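Local coordinates for protein CurF (Lyngbya majuscula, PDB 2Q35) that probably catalyses a decarboxylation step in polyketide chain beta-branching, as a crotonase-fold ECH2 domain that assembles as a trimer, at residues A193-R197 with L198-A202; E33-R36 with H37-V41; V175-R178 with Q179-L182; S139-L142 with R143-G147. The protein carries 1 engineered substitution. All coordinates share one frame; numbering follows the deposited sequence.

Contact 1: residues A193-R197 with L198-A202; sequences AKSPR and LSLVA
The guanidinium of Arg197 has Val201 CG2 over one face, and NH1 of Arg197 comes within 3.8 Å of that methyl. The two side chains are one helical turn apart, at the start of the long helix 197-230 of the crotonase fold. Arg197 stretches away with CG opposite its own backbone N (chi1 -170°). This carries NE to the carbonyl of Tyr48 and NH2 to a salt bridge with Glu90, while Glu90 and Ile91 also pack on Val201.

Pro196 is the N-cap. Its O accepts a bond from Leu200 N at 3.1 Å, in the carbonyl plane, and a weak one from Ser199 N. Leu200 turns back toward the loop 193-197. Its CD2 lies 3.9 Å from Ser195 CB, and CD1 lies near Ser195 O. Lys49 and, from the second subunit, Met128 also pack on Leu200. With alanine in place of Leu200, the contact to Ser195 CB would be lost, and Met128 of the second subunit would probably be left with less to pack against.

Ser199 faces the same neighbour. Its OG is hydrogen-bonded to Gly131 O of the second subunit, and it sits 4.1 Å from Pro196 CB. The next bond along the helix is Val201 N on Arg197 O at 2.9 Å, and Val201 CG2 rests 3.4 Å from that same Arg197 O.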
loop_
_atom_site.group_PDB
_atom_site.type_symbol
_atom_site.label_atom_id
_atom_site.label_comp_id
_atom_site.label_asym_id
_atom_site.label_seq_id
_atom_site.Cartn_x
_atom_site.Cartn_y
_atom_site.Cartn_z
ATOM N N ALA A 193 -7.527 2.402 -24.627
ATOM C CA ALA A 193 -8.534 2.901 -25.597
ATOM C C ALA A 193 -9.282 1.799 -26.343
ATOM O O ALA A 193 -10.204 2.109 -27.100
ATOM C CB ALA A 193 -7.916 3.902 -26.588
ATOM N N LYS A 194 -8.867 0.527 -26.181
ATOM C CA LYS A 194 -9.610 -0.592 -26.798
ATOM C C LYS A 194 -11.024 -0.767 -26.217
ATOM O O LYS A 194 -11.882 -1.396 -26.848
ATOM C CB LYS A 194 -8.846 -1.918 -26.707
ATOM C CG LYS A 194 -7.616 -1.955 -27.597
ATOM C CD LYS A 194 -6.970 -3.338 -27.598
ATOM C CE LYS A 194 -5.714 -3.345 -28.433
ATOM N NZ LYS A 194 -5.055 -4.685 -28.388
ATOM N N SER A 195 -11.255 -0.217 -25.029
ATOM C CA SER A 195 -12.562 -0.319 -24.365
ATOM C C SER A 195 -13.521 0.754 -24.847
ATOM O O SER A 195 -13.092 1.830 -25.267
ATOM C CB SER A 195 -12.377 -0.143 -22.865
ATOM O OG SER A 195 -11.673 -1.235 -22.306
ATOM N N PRO A 196 -14.832 0.484 -24.747
ATOM C CA PRO A 196 -15.841 1.490 -25.071
ATOM C C PRO A 196 -15.689 2.699 -24.154
ATOM O O PRO A 196 -15.404 2.549 -22.944
ATOM C CB PRO A 196 -17.168 0.774 -24.769
ATOM C CG PRO A 196 -16.851 -0.715 -24.833
ATOM C CD PRO A 196 -15.432 -0.803 -24.334
ATOM N N ARG A 197 -15.889 3.885 -24.721
ATOM C CA ARG A 197 -15.745 5.109 -23.948
ATOM C C ARG A 197 -16.667 5.109 -22.711
ATOM O O ARG A 197 -16.228 5.489 -21.616
ATOM C CB ARG A 197 -16.036 6.333 -24.818
ATOM C CG ARG A 197 -15.668 7.629 -24.146
ATOM C CD ARG A 197 -15.982 8.804 -25.032
ATOM N NE ARG A 197 -15.598 10.090 -24.448
ATOM C CZ ARG A 197 -16.323 10.753 -23.545
ATOM N NH1 ARG A 197 -17.437 10.224 -23.053
ATOM N NH2 ARG A 197 -15.894 11.919 -23.098
ATOM N N LEU A 198 -17.912 4.657 -22.888
ATOM C CA LEU A 198 -18.894 4.617 -21.793
ATOM C C LEU A 198 -18.340 3.842 -20.599
ATOM O O LEU A 198 -18.490 4.270 -19.451
ATOM C CB LEU A 198 -20.232 3.985 -22.242
ATOM C CG LEU A 198 -21.406 4.234 -21.275
ATOM C CD1 LEU A 198 -21.996 5.624 -21.483
ATOM C CD2 LEU A 198 -22.508 3.186 -21.421
ATOM N N SER A 199 -17.668 2.721 -20.891
ATOM C CA SER A 199 -17.122 1.863 -19.836
ATOM C C SER A 199 -15.916 2.520 -19.168
ATOM O O SER A 199 -15.734 2.423 -17.944
ATOM C CB SER A 199 -16.733 0.500 -20.419
ATOM O OG SER A 199 -17.880 -0.201 -20.884
ATOM N N LEU A 200 -15.089 3.193 -19.967
ATOM C CA LEU A 200 -13.925 3.915 -19.405
ATOM C C LEU A 200 -14.369 5.013 -18.433
ATOM O O LEU A 200 -13.813 5.142 -17.335
ATOM C CB LEU A 200 -13.055 4.493 -20.509
ATOM C CG LEU A 200 -12.301 3.445 -21.346
ATOM C CD1 LEU A 200 -11.684 4.174 -22.565
ATOM C CD2 LEU A 200 -11.251 2.759 -20.523
ATOM N N VAL A 201 -15.378 5.784 -18.835
ATOM C CA VAL A 201 -15.875 6.899 -18.029
ATOM C C VAL A 201 -16.477 6.367 -16.712
ATOM O O VAL A 201 -16.152 6.863 -15.618
ATOM C CB VAL A 201 -16.883 7.750 -18.825
ATOM C CG1 VAL A 201 -17.574 8.779 -17.899
ATOM C CG2 VAL A 201 -16.173 8.436 -19.985
ATOM N N ALA A 202 -17.275 5.311 -16.825
ATOM C CA ALA A 202 -17.943 4.699 -15.664
ATOM C C ALA A 202 -16.924 4.104 -14.689
ATOM O O ALA A 202 -17.000 4.300 -13.464
ATOM C CB ALA A 202 -18.922 3.662 -16.115
#

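Contact 2: residues E33-R36 with H37-V41; sequences EGLR and HCFSV
His37 meets residues 33-36 through its backbone N and its CB, on helix 29-44, which links strands 13-18 and 50-54 in a beta-alpha-beta unit. Its N bonds to Glu33 O at 2.9 Å and lies over one face of the Arg36 guanidinium. His37 CB is 3.9 Å from Arg36 NH2, which lies off the edge of the His37 ring, and the two planes are 72° apart. Arg36 bends back at chi2 and chi3 to form a side-on salt bridge with Glu33. NE reaches Glu33 OE1, and NH2 reaches Glu33 OE2 at 2.7 Å, both from above the carboxylate plane.

Cys38 follows with its N on Gly34 O. Its side chain turns to the sheet, against Val4, Leu6 and Ile16. Phe39 N bonds to Leu35 O, which also lies at the edge of the Phe39 ring, 3.3 Å from CD2. Leu35 and Phe39 point the same way, with Leu35 CD2 4.2 Å from Phe39 CE2. Met18 and Leu85 pack on Leu35, while Ile16 and Ile86 pack on Phe39. Ser40 N bonds to Arg36 O, and Ser40 CB is 4.1 Å from Arg36 NH1. Val41 is last, with CG2 3.6 Å above one face of the His37 ring, offset toward the rim.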
loop_
_atom_site.group_PDB
_atom_site.type_symbol
_atom_site.label_atom_id
_atom_site.label_comp_id
_atom_site.label_asym_id
_atom_site.label_seq_id
_atom_site.Cartn_x
_atom_site.Cartn_y
_atom_site.Cartn_z
ATOM N N GLU A 33 -3.892 28.658 -18.452
ATOM C CA GLU A 33 -4.944 28.926 -19.436
ATOM C C GLU A 33 -4.920 27.901 -20.569
ATOM O O GLU A 33 -5.968 27.469 -21.048
ATOM C CB GLU A 33 -4.832 30.347 -19.987
ATOM C CG GLU A 33 -5.825 30.664 -21.114
ATOM C CD GLU A 33 -7.316 30.650 -20.701
ATOM O OE1 GLU A 33 -7.655 30.566 -19.495
ATOM O OE2 GLU A 33 -8.157 30.744 -21.622
ATOM N N GLY A 34 -3.730 27.480 -20.982
ATOM C CA GLY A 34 -3.646 26.524 -22.073
ATOM C C GLY A 34 -4.088 25.127 -21.646
ATOM O O GLY A 34 -4.700 24.388 -22.428
ATOM N N LEU A 35 -3.787 24.755 -20.403
ATOM C CA LEU A 35 -4.338 23.507 -19.859
ATOM C C LEU A 35 -5.870 23.558 -19.777
ATOM O O LEU A 35 -6.533 22.596 -20.195
ATOM C CB LEU A 35 -3.730 23.186 -18.482
ATOM C CG LEU A 35 -2.300 22.683 -18.463
ATOM C CD1 LEU A 35 -1.824 22.686 -17.015
ATOM C CD2 LEU A 35 -2.202 21.240 -19.098
ATOM N N ARG A 36 -6.422 24.671 -19.277
ATOM C CA ARG A 36 -7.875 24.815 -19.245
ATOM C C ARG A 36 -8.475 24.645 -20.653
ATOM O O ARG A 36 -9.403 23.854 -20.858
ATOM C CB ARG A 36 -8.299 26.148 -18.609
ATOM C CG ARG A 36 -9.813 26.222 -18.430
ATOM C CD ARG A 36 -10.418 27.653 -18.544
ATOM N NE ARG A 36 -10.005 28.348 -19.771
ATOM C CZ ARG A 36 -10.480 28.108 -20.997
ATOM N NH1 ARG A 36 -11.422 27.180 -21.222
ATOM N NH2 ARG A 36 -9.987 28.801 -22.014
ATOM N N HIS A 37 -7.909 25.361 -21.618
ATOM C CA HIS A 37 -8.389 25.277 -22.981
ATOM C C HIS A 37 -8.304 23.874 -23.553
ATOM O O HIS A 37 -9.263 23.345 -24.106
ATOM C CB HIS A 37 -7.643 26.246 -23.893
ATOM C CG HIS A 37 -8.075 26.141 -25.319
ATOM N ND1 HIS A 37 -9.319 26.557 -25.762
ATOM C CD2 HIS A 37 -7.457 25.595 -26.391
ATOM C CE1 HIS A 37 -9.424 26.312 -27.056
ATOM N NE2 HIS A 37 -8.310 25.726 -27.463
ATOM N N CYS A 38 -7.148 23.246 -23.435
ATOM C CA CYS A 38 -7.032 21.928 -24.054
ATOM C C CYS A 38 -7.937 20.888 -23.400
ATOM O O CYS A 38 -8.514 20.064 -24.098
ATOM C CB CYS A 38 -5.597 21.448 -24.062
ATOM S SG CYS A 38 -4.564 22.380 -25.241
ATOM N N PHE A 39 -8.104 20.965 -22.074
ATOM C CA PHE A 39 -9.035 20.040 -21.402
ATOM C C PHE A 39 -10.504 20.320 -21.753
ATOM O O PHE A 39 -11.298 19.381 -21.806
ATOM C CB PHE A 39 -8.794 19.971 -19.897
ATOM C CG PHE A 39 -7.680 19.016 -19.525
ATOM C CD1 PHE A 39 -7.911 17.639 -19.504
ATOM C CD2 PHE A 39 -6.418 19.481 -19.171
ATOM C CE1 PHE A 39 -6.881 16.717 -19.159
ATOM C CE2 PHE A 39 -5.378 18.574 -18.833
ATOM C CZ PHE A 39 -5.611 17.197 -18.821
ATOM N N SER A 40 -10.833 21.581 -22.051
ATOM C CA SER A 40 -12.154 21.948 -22.601
ATOM C C SER A 40 -12.372 21.292 -23.957
ATOM O O SER A 40 -13.396 20.683 -24.225
ATOM C CB SER A 40 -12.297 23.467 -22.755
ATOM O OG SER A 40 -13.559 23.795 -23.335
ATOM N N VAL A 41 -11.379 21.402 -24.830
ATOM C CA VAL A 41 -11.460 20.750 -26.134
ATOM C C VAL A 41 -11.679 19.238 -25.982
ATOM O O VAL A 41 -12.526 18.651 -26.669
ATOM C CB VAL A 41 -10.209 21.083 -26.974
ATOM C CG1 VAL A 41 -10.170 20.255 -28.266
ATOM C CG2 VAL A 41 -10.239 22.551 -27.321
#

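Contact 3: residues V175-R178 with Q179-L182; sequences VVSR and QDVL
This is a local turn contact where strand 175-176 runs into helix 178-192, at the edge of the six-stranded sheet. Val176 supplies the apolar part. Its CG2 sits between the backbone N and the carbonyl carbon, and from there it touches Val181 CG2 at 3.7 Å. The same methyl lies 3.9 Å from Asp180 CB. Val181 also packs on Val116 and Ala96, so the first turn of the helix is seated on the neighbouring strands.

The backbone turns at Ser177. Asp180 N donates to Ser177 O at 2.8 Å, from well above the carbonyl plane. Val181 N donates to Arg178 O at a longer 3.3 Å, also from above the plane. Both bonds span three residues. Water 2 then stands in for the usual four-residue bond, giving a hydrogen to Arg178 O and accepting one from Leu182 N.

Asp180 folds back over the turn, with CG beside its own backbone N (chi1 -65°). Water 1 links the two segments here. It accepts from Ser177 N and donates to Asp180 OD2, 2.9 Å away. Arg178 N is bonded to Glu120, which ties the turn to the residues after strand 114-118. A short edge strand, parallel to its neighbour and leading directly into a helix packed on the sheet, fits the alternating strand-helix core of the crotonase fold.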
loop_
_atom_site.group_PDB
_atom_site.type_symbol
_atom_site.label_atom_id
_atom_site.label_comp_id
_atom_site.label_asym_id
_atom_site.label_seq_id
_atom_site.Cartn_x
_atom_site.Cartn_y
_atom_site.Cartn_z
ATOM N N VAL A 175 9.334 3.341 -14.512
ATOM C CA VAL A 175 10.380 4.338 -14.637
ATOM C C VAL A 175 11.241 3.838 -15.784
ATOM O O VAL A 175 11.839 2.768 -15.679
ATOM C CB VAL A 175 11.244 4.454 -13.363
ATOM C CG1 VAL A 175 12.216 5.627 -13.502
ATOM C CG2 VAL A 175 10.370 4.648 -12.108
ATOM N N VAL A 176 11.295 4.621 -16.855
ATOM C CA VAL A 176 12.022 4.218 -18.073
ATOM C C VAL A 176 12.913 5.339 -18.580
ATOM O O VAL A 176 12.849 6.467 -18.097
ATOM C CB VAL A 176 11.075 3.701 -19.206
ATOM C CG1 VAL A 176 10.190 2.541 -18.702
ATOM C CG2 VAL A 176 10.163 4.822 -19.773
ATOM N N SER A 177 13.807 5.028 -19.523
ATOM C CA SER A 177 14.708 6.057 -20.001
ATOM C C SER A 177 13.911 7.190 -20.604
ATOM O O SER A 177 12.847 6.965 -21.207
ATOM C CB SER A 177 15.646 5.495 -21.063
ATOM O OG SER A 177 16.234 4.287 -20.621
ATOM N N ARG A 178 14.436 8.402 -20.455
ATOM C CA ARG A 178 13.762 9.611 -20.918
ATOM C C ARG A 178 13.223 9.484 -22.344
ATOM O O ARG A 178 12.072 9.839 -22.587
ATOM C CB ARG A 178 14.701 10.818 -20.770
ATOM C CG ARG A 178 14.471 11.936 -21.788
ATOM C CD ARG A 178 13.901 13.222 -21.184
ATOM N NE ARG A 178 14.686 13.805 -20.080
ATOM C CZ ARG A 178 16.019 13.805 -19.988
ATOM N NH1 ARG A 178 16.768 13.256 -20.934
ATOM N NH2 ARG A 178 16.610 14.363 -18.941
ATOM N N GLN A 179 14.039 8.975 -23.284
ATOM C CA GLN A 179 13.619 8.851 -24.689
ATOM C C GLN A 179 12.498 7.825 -24.927
ATOM O O GLN A 179 11.947 7.741 -26.034
ATOM C CB GLN A 179 14.818 8.498 -25.589
ATOM C CG GLN A 179 15.272 7.032 -25.478
ATOM C CD GLN A 179 16.737 6.801 -25.851
ATOM O OE1 GLN A 179 17.238 7.329 -26.855
ATOM N NE2 GLN A 179 17.438 6.004 -25.032
ATOM N N ASP A 180 12.149 7.052 -23.887
ATOM C CA ASP A 180 11.114 6.029 -23.979
ATOM C C ASP A 180 9.843 6.364 -23.215
ATOM O O ASP A 180 8.841 5.635 -23.341
ATOM C CB ASP A 180 11.623 4.711 -23.410
ATOM C CG ASP A 180 12.777 4.112 -24.234
ATOM O OD1 ASP A 180 12.863 4.406 -25.437
ATOM O OD2 ASP A 180 13.593 3.368 -23.659
ATOM N N VAL A 181 9.901 7.408 -22.389
ATOM C CA VAL A 181 8.738 7.758 -21.540
ATOM C C VAL A 181 7.435 7.991 -22.309
ATOM O O VAL A 181 6.405 7.369 -22.007
ATOM C CB VAL A 181 9.071 8.946 -20.625
ATOM C CG1 VAL A 181 7.765 9.480 -19.920
ATOM C CG2 VAL A 181 10.130 8.566 -19.587
ATOM N N LEU A 182 7.460 8.896 -23.289
ATOM C CA LEU A 182 6.247 9.179 -24.057
ATOM C C LEU A 182 5.752 7.944 -24.828
ATOM O O LEU A 182 4.562 7.616 -24.793
ATOM C CB LEU A 182 6.480 10.375 -24.967
ATOM C CG LEU A 182 5.280 10.795 -25.787
ATOM C CD1 LEU A 182 4.097 11.168 -24.860
ATOM C CD2 LEU A 182 5.638 11.960 -26.666
HETATM O O HOH W 1 13.927 2.463 -20.889
HETATM O O HOH W 2 9.872 10.411 -24.130
#

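Contact 4: residues S139-L142 with R143-G147; sequences SLIL and REKLG
Arg143 sets its CG beside its own backbone N (chi1 -65°), which lays CG 3.1 Å from Ser139 O. A bend at chi3 then brings NH2 to the water beside Ser139 OG. Leu142, with chi1 at -99°, is away from a staggered position and runs side by side with Leu146. Leu142 CD2 meets Leu146 CD1 at 3.8 Å.

Arg143 and Ser139 share water 3, which lies in the guanidinium plane at its edge. The water accepts from Arg143 NH2 at 2.7 Å and is hydrogen-bonded to Ser139 OG. Both residues also reach the third subunit, where Arg143 NH1 bonds to Leu207 O and Ser139 OG bonds to His206 NE2. A leucine in place of Arg143 would probably leave Leu207 O of the third subunit without the Arg143 donor, and water 3 held by Ser139 OG without the guanidinium.

The contact lies on helix 138-146 of the crotonase fold, at a boundary between subunits of the trimer. Arg143 N bonds to Ser139 O, and Glu144 N to Leu140 O. Lys145 N bonds to Ile141 O, while Lys145 NZ goes to Leu110 O in helix 104-110. That helix packs on Ile141 and Leu142 through Leu107 and Leu110, and helix 148-157 packs on Leu142 and Leu146 through Ile155 and Met154.

Leu142 O gathers bonds of the last helical turn. Leu146 N gives it a bond of 2.8 Å, and Lys145 N and Gly147 N add weak ones. Gly147 has positive phi (97°), and a CB there would jam against Leu146 O.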
loop_
_atom_site.group_PDB
_atom_site.type_symbol
_atom_site.label_atom_id
_atom_site.label_comp_id
_atom_site.label_asym_id
_atom_site.label_seq_id
_atom_site.Cartn_x
_atom_site.Cartn_y
_atom_site.Cartn_z
ATOM N N SER A 139 -0.031 15.116 0.791
ATOM C CA SER A 139 0.087 13.915 1.602
ATOM C C SER A 139 -0.949 12.864 1.179
ATOM O O SER A 139 -0.635 11.679 1.074
ATOM C CB SER A 139 0.020 14.243 3.094
ATOM O OG SER A 139 -1.289 14.528 3.549
ATOM N N LEU A 140 -2.178 13.304 0.903
ATOM C CA LEU A 140 -3.202 12.376 0.450
ATOM C C LEU A 140 -2.741 11.646 -0.808
ATOM O O LEU A 140 -2.732 10.411 -0.865
ATOM C CB LEU A 140 -4.521 13.114 0.164
ATOM C CG LEU A 140 -5.682 12.257 -0.371
ATOM C CD1 LEU A 140 -6.212 11.318 0.699
ATOM C CD2 LEU A 140 -6.819 13.126 -0.898
ATOM N N ILE A 141 -2.363 12.424 -1.809
ATOM C CA ILE A 141 -2.043 11.866 -3.124
ATOM C C ILE A 141 -0.735 11.065 -3.086
ATOM O O ILE A 141 -0.684 9.948 -3.613
ATOM C CB ILE A 141 -2.044 12.968 -4.199
ATOM C CG1 ILE A 141 -3.467 13.498 -4.427
ATOM C CG2 ILE A 141 -1.504 12.443 -5.529
ATOM C CD1 ILE A 141 -4.473 12.479 -5.099
ATOM N N LEU A 142 0.308 11.591 -2.442
ATOM C CA LEU A 142 1.562 10.815 -2.412
ATOM C C LEU A 142 1.450 9.497 -1.663
ATOM O O LEU A 142 2.003 8.486 -2.105
ATOM C CB LEU A 142 2.702 11.648 -1.833
ATOM C CG LEU A 142 3.568 12.229 -2.949
ATOM C CD1 LEU A 142 2.899 13.433 -3.630
ATOM C CD2 LEU A 142 4.951 12.567 -2.390
ATOM N N ARG A 143 0.750 9.490 -0.536
ATOM C CA ARG A 143 0.595 8.254 0.225
ATOM C C ARG A 143 -0.204 7.236 -0.570
ATOM O O ARG A 143 0.137 6.054 -0.583
ATOM C CB ARG A 143 -0.019 8.504 1.610
ATOM C CG ARG A 143 0.911 9.332 2.466
ATOM C CD ARG A 143 0.714 9.162 3.948
ATOM N NE ARG A 143 -0.336 10.023 4.477
ATOM C CZ ARG A 143 -0.488 10.277 5.776
ATOM N NH1 ARG A 143 0.348 9.745 6.657
ATOM N NH2 ARG A 143 -1.474 11.059 6.197
ATOM N N GLU A 144 -1.249 7.695 -1.254
ATOM C CA GLU A 144 -2.061 6.795 -2.065
ATOM C C GLU A 144 -1.256 6.202 -3.209
ATOM O O GLU A 144 -1.330 5.001 -3.452
ATOM C CB GLU A 144 -3.333 7.492 -2.577
ATOM C CG GLU A 144 -4.157 6.673 -3.588
ATOM C CD GLU A 144 -5.000 5.568 -2.946
ATOM O OE1 GLU A 144 -4.968 5.401 -1.700
ATOM O OE2 GLU A 144 -5.702 4.856 -3.709
ATOM N N LYS A 145 -0.451 7.020 -3.864
ATOM C CA LYS A 145 0.127 6.608 -5.139
ATOM C C LYS A 145 1.574 6.164 -5.116
ATOM O O LYS A 145 1.941 5.267 -5.886
ATOM C CB LYS A 145 -0.095 7.675 -6.185
ATOM C CG LYS A 145 -1.561 8.066 -6.263
ATOM C CD LYS A 145 -1.892 8.554 -7.620
ATOM C CE LYS A 145 -3.355 8.956 -7.680
ATOM N NZ LYS A 145 -3.671 9.281 -9.090
ATOM N N LEU A 146 2.391 6.763 -4.247
ATOM C CA LEU A 146 3.800 6.331 -4.126
ATOM C C LEU A 146 4.019 5.360 -2.972
ATOM O O LEU A 146 5.066 4.714 -2.896
ATOM C CB LEU A 146 4.742 7.525 -3.954
ATOM C CG LEU A 146 4.676 8.673 -4.953
ATOM C CD1 LEU A 146 5.778 9.685 -4.660
ATOM C CD2 LEU A 146 4.754 8.177 -6.402
ATOM N N GLY A 147 3.046 5.273 -2.072
ATOM C CA GLY A 147 3.168 4.486 -0.843
ATOM C C GLY A 147 3.569 5.363 0.327
ATOM O O GLY A 147 4.268 6.353 0.137
HETATM O O HOH W 3 -2.837 12.284 4.197
#

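How the contacts relate
Along the chain the order is contact 2, contact 4, contact 3, contact 1. None touches another. Centres are 22 to 26 Å apart, and the closest pair, contacts 1 and 2, have nearest atoms about 8 Å apart. Contacts 2 and 4 lie on opposite sides of the chain's centre. Contacts 2 and 3 belong to the six-stranded sheet and its helices: contact 2 on helix 29-44, contact 3 at edge strand 175-176. Contact 3 starts helix 178-192, and contact 1 starts the next helix, 197-230. Contacts 1 and 4 both reach the second subunit, and contact 4 also the third, so these two lie at subunit boundaries of the trimer.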